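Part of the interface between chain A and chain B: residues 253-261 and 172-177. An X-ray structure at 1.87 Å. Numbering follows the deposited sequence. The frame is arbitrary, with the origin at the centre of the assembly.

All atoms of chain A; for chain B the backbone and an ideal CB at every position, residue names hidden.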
# COMPACT_ATOMS: atom_id res chain seq x y z
N ARG A 253 14.92 -13.20 -16.99
CA ARG A 253 14.28 -13.30 -15.68
C ARG A 253 15.23 -13.00 -14.53
O ARG A 253 14.80 -12.48 -13.50
CB ARG A 253 13.61 -14.68 -15.49
CG ARG A 253 14.54 -15.85 -15.48
CD ARG A 253 15.14 -16.12 -14.10
NE ARG A 253 16.37 -16.87 -14.27
CZ ARG A 253 16.67 -18.01 -13.66
NH1 ARG A 253 15.82 -18.56 -12.81
NH2 ARG A 253 17.82 -18.60 -13.92
N TYR A 254 16.51 -13.30 -14.69
CA TYR A 254 17.47 -13.01 -13.62
C TYR A 254 17.60 -11.50 -13.45
O TYR A 254 17.65 -10.99 -12.33
CB TYR A 254 18.85 -13.61 -13.93
CG TYR A 254 19.75 -13.71 -12.71
CD1 TYR A 254 19.81 -14.88 -11.96
CD2 TYR A 254 20.50 -12.61 -12.28
CE1 TYR A 254 20.59 -14.96 -10.80
CE2 TYR A 254 21.28 -12.67 -11.13
CZ TYR A 254 21.32 -13.85 -10.39
OH TYR A 254 22.08 -13.91 -9.24
N GLU A 255 17.63 -10.78 -14.58
CA GLU A 255 17.76 -9.32 -14.57
C GLU A 255 16.45 -8.67 -14.11
O GLU A 255 16.44 -7.53 -13.65
CB GLU A 255 18.12 -8.81 -15.97
CG GLU A 255 18.53 -7.35 -16.00
CD GLU A 255 18.60 -6.80 -17.42
OE1 GLU A 255 19.37 -7.33 -18.23
OE2 GLU A 255 17.88 -5.81 -17.71
N HIS A 256 15.35 -9.41 -14.27
CA HIS A 256 14.03 -8.93 -13.89
C HIS A 256 13.78 -9.06 -12.39
O HIS A 256 12.78 -9.61 -11.96
CB HIS A 256 12.96 -9.72 -14.66
CG HIS A 256 11.56 -9.25 -14.43
ND1 HIS A 256 11.14 -7.98 -14.77
CD2 HIS A 256 10.48 -9.88 -13.90
CE1 HIS A 256 9.86 -7.85 -14.47
NE2 HIS A 256 9.43 -8.99 -13.94
N GLN A 257 14.73 -8.57 -11.59
CA GLN A 257 14.59 -8.61 -10.14
C GLN A 257 14.72 -7.18 -9.65
O GLN A 257 15.64 -6.47 -10.03
CB GLN A 257 15.69 -9.47 -9.51
CG GLN A 257 15.48 -10.96 -9.63
CD GLN A 257 16.60 -11.75 -8.98
OE1 GLN A 257 17.72 -11.79 -9.50
NE2 GLN A 257 16.31 -12.36 -7.85
N GLN A 258 13.79 -6.75 -8.79
CA GLN A 258 13.83 -5.40 -8.26
C GLN A 258 15.13 -5.12 -7.51
O GLN A 258 15.55 -5.92 -6.68
CB GLN A 258 12.64 -5.16 -7.34
CG GLN A 258 11.30 -5.14 -8.07
CD GLN A 258 11.22 -4.02 -9.08
OE1 GLN A 258 11.33 -2.84 -8.73
NE2 GLN A 258 11.02 -4.37 -10.35
N GLY A 259 15.76 -3.99 -7.81
CA GLY A 259 17.01 -3.63 -7.15
C GLY A 259 18.22 -4.29 -7.78
O GLY A 259 19.14 -3.60 -8.24
N VAL A 260 18.23 -5.61 -7.79
CA VAL A 260 19.33 -6.38 -8.35
C VAL A 260 19.41 -6.18 -9.86
O VAL A 260 20.49 -6.25 -10.46
CB VAL A 260 19.15 -7.89 -8.07
CG1 VAL A 260 20.33 -8.67 -8.63
CG2 VAL A 260 19.01 -8.13 -6.58
N GLY A 261 18.26 -5.92 -10.48
CA GLY A 261 18.18 -5.72 -11.91
C GLY A 261 19.17 -4.73 -12.50
O GLY A 261 19.82 -5.02 -13.50
N UNK B 172 10.84 -14.95 -1.29
CA UNK B 172 11.30 -13.58 -1.46
C UNK B 172 11.84 -13.41 -2.88
O UNK B 172 12.37 -14.35 -3.47
CB UNK B 172 12.37 -13.23 -0.42
N UNK B 173 11.72 -12.20 -3.40
CA UNK B 173 12.13 -11.91 -4.77
C UNK B 173 12.54 -10.44 -4.88
O UNK B 173 11.68 -9.55 -4.86
CB UNK B 173 11.00 -12.23 -5.75
N UNK B 174 13.85 -10.16 -5.00
CA UNK B 174 14.98 -11.10 -5.04
C UNK B 174 15.23 -11.78 -3.69
O UNK B 174 15.18 -11.13 -2.65
CB UNK B 174 16.25 -10.37 -5.48
N UNK B 175 15.52 -13.08 -3.72
CA UNK B 175 15.75 -13.79 -2.48
C UNK B 175 16.94 -14.73 -2.45
O UNK B 175 17.13 -15.46 -1.48
CB UNK B 175 14.49 -14.59 -2.14
N UNK B 176 17.76 -14.74 -3.50
CA UNK B 176 18.90 -15.65 -3.51
C UNK B 176 19.87 -15.38 -2.35
O UNK B 176 20.32 -16.32 -1.69
CB UNK B 176 19.64 -15.54 -4.84
N UNK B 177 20.18 -14.11 -2.10
CA UNK B 177 21.11 -13.79 -1.02
C UNK B 177 20.55 -14.15 0.36
O UNK B 177 21.31 -14.46 1.28
CB UNK B 177 21.46 -12.30 -1.06

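Position 172 is out of reach of chain A: nothing of the other stretch lies within 5.5 Å of its ideal CB. Chain A therefore sets no rule here, and any choice must answer to chain B itself. The deposited residue is Asp172(B), whose OD1 accepts a weak hydrogen bond from the backbone N of the next residue.

At position 173 the CA-to-CB bond runs sideways, and again no atom of the other stretch comes within 5.5 Å of the ideal CB. A short side chain would leave chain A untouched. A long one could reach the turn after the helix, where the carbonyl O atoms of Arg253(A) and His256(A) offer acceptors beside the aliphatic part of Gln257(A). A large flat group with a donor would suit, and so might a long, flexible one ending in a donor. The residue is Trp173(B). With chi1 in t, its indole extends into this site: CZ2 lies 2.9 Å from His256(A) O, a tight approach, and NE1 lies 3.8 Å from Gln257(A) CG. The His256(A) ring meets it obliquely, planes at 53°. A water takes up the polar demand, accepting from Trp173(B) NE1 at 3.0 Å and donating to Arg253(A) O at 2.8 Å and His256(A) O at 2.7 Å.

Position 174 points toward chain A, and its CA is 5.7 Å from the CA of Gln257(A). The peptide bond before it is cis, which strongly favours proline, and phi of -70° permits it. The ideal CB lies 3.7 Å from Val260(A) CG2, so a compact apolar group fits. Pro174(B) meets both demands: its CG packs 3.6 Å from Val260(A) CG2 and 3.1 Å from Gln258(A) O.

Position 175 turns its CB direction away from chain A. The decisive restraint is internal, since an ideal CB would stand 2.5 Å from the carbonyl O of residue 172. Glycine is the fitting answer, and Gly175(B) occupies the N-cap position before the helix.

Position 176 opens that helix and points toward chain A, with its ideal CB 5.3 Å from Tyr254(A) OH. This gap can take a medium-sized apolar side chain; leucine or methionine would be reasonable. Leu176(B), chi1 m and chi2 t, brings CD1 to 3.7 Å from Tyr254(A) CE1, packing against the ring obliquely.

Position 177 points sideways with no near neighbour in chain A, so many helix-compatible residues would do. Glu177(B) makes no contact across; its carboxylate is hydrogen-bonded elsewhere in the structure.

Chain B, residues 172-177: DWPGLE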
# COMPACT_ATOMS: atom_id res chain seq x y z
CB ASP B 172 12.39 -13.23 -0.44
CG ASP B 172 12.55 -11.74 -0.26
OD1 ASP B 172 11.85 -10.98 -0.96
OD2 ASP B 172 13.37 -11.31 0.59
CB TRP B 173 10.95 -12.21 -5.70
CG TRP B 173 11.14 -11.83 -7.14
CD1 TRP B 173 11.92 -12.45 -8.07
CD2 TRP B 173 10.50 -10.74 -7.82
NE1 TRP B 173 11.80 -11.82 -9.29
CE2 TRP B 173 10.94 -10.76 -9.16
CE3 TRP B 173 9.60 -9.74 -7.42
CZ2 TRP B 173 10.51 -9.83 -10.11
CZ3 TRP B 173 9.17 -8.81 -8.37
CH2 TRP B 173 9.62 -8.86 -9.69
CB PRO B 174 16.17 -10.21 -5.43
CG PRO B 174 15.52 -9.01 -6.10
CD PRO B 174 14.31 -8.78 -5.23
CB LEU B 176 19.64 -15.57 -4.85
CG LEU B 176 18.85 -16.11 -6.06
CD1 LEU B 176 19.71 -16.00 -7.32
CD2 LEU B 176 18.45 -17.57 -5.81
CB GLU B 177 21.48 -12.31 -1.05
CG GLU B 177 22.20 -11.84 -2.32
CD GLU B 177 23.46 -12.65 -2.65
OE1 GLU B 177 24.11 -13.18 -1.73
OE2 GLU B 177 23.80 -12.73 -3.85
O HOH W 1 12.30 -12.23 -12.24
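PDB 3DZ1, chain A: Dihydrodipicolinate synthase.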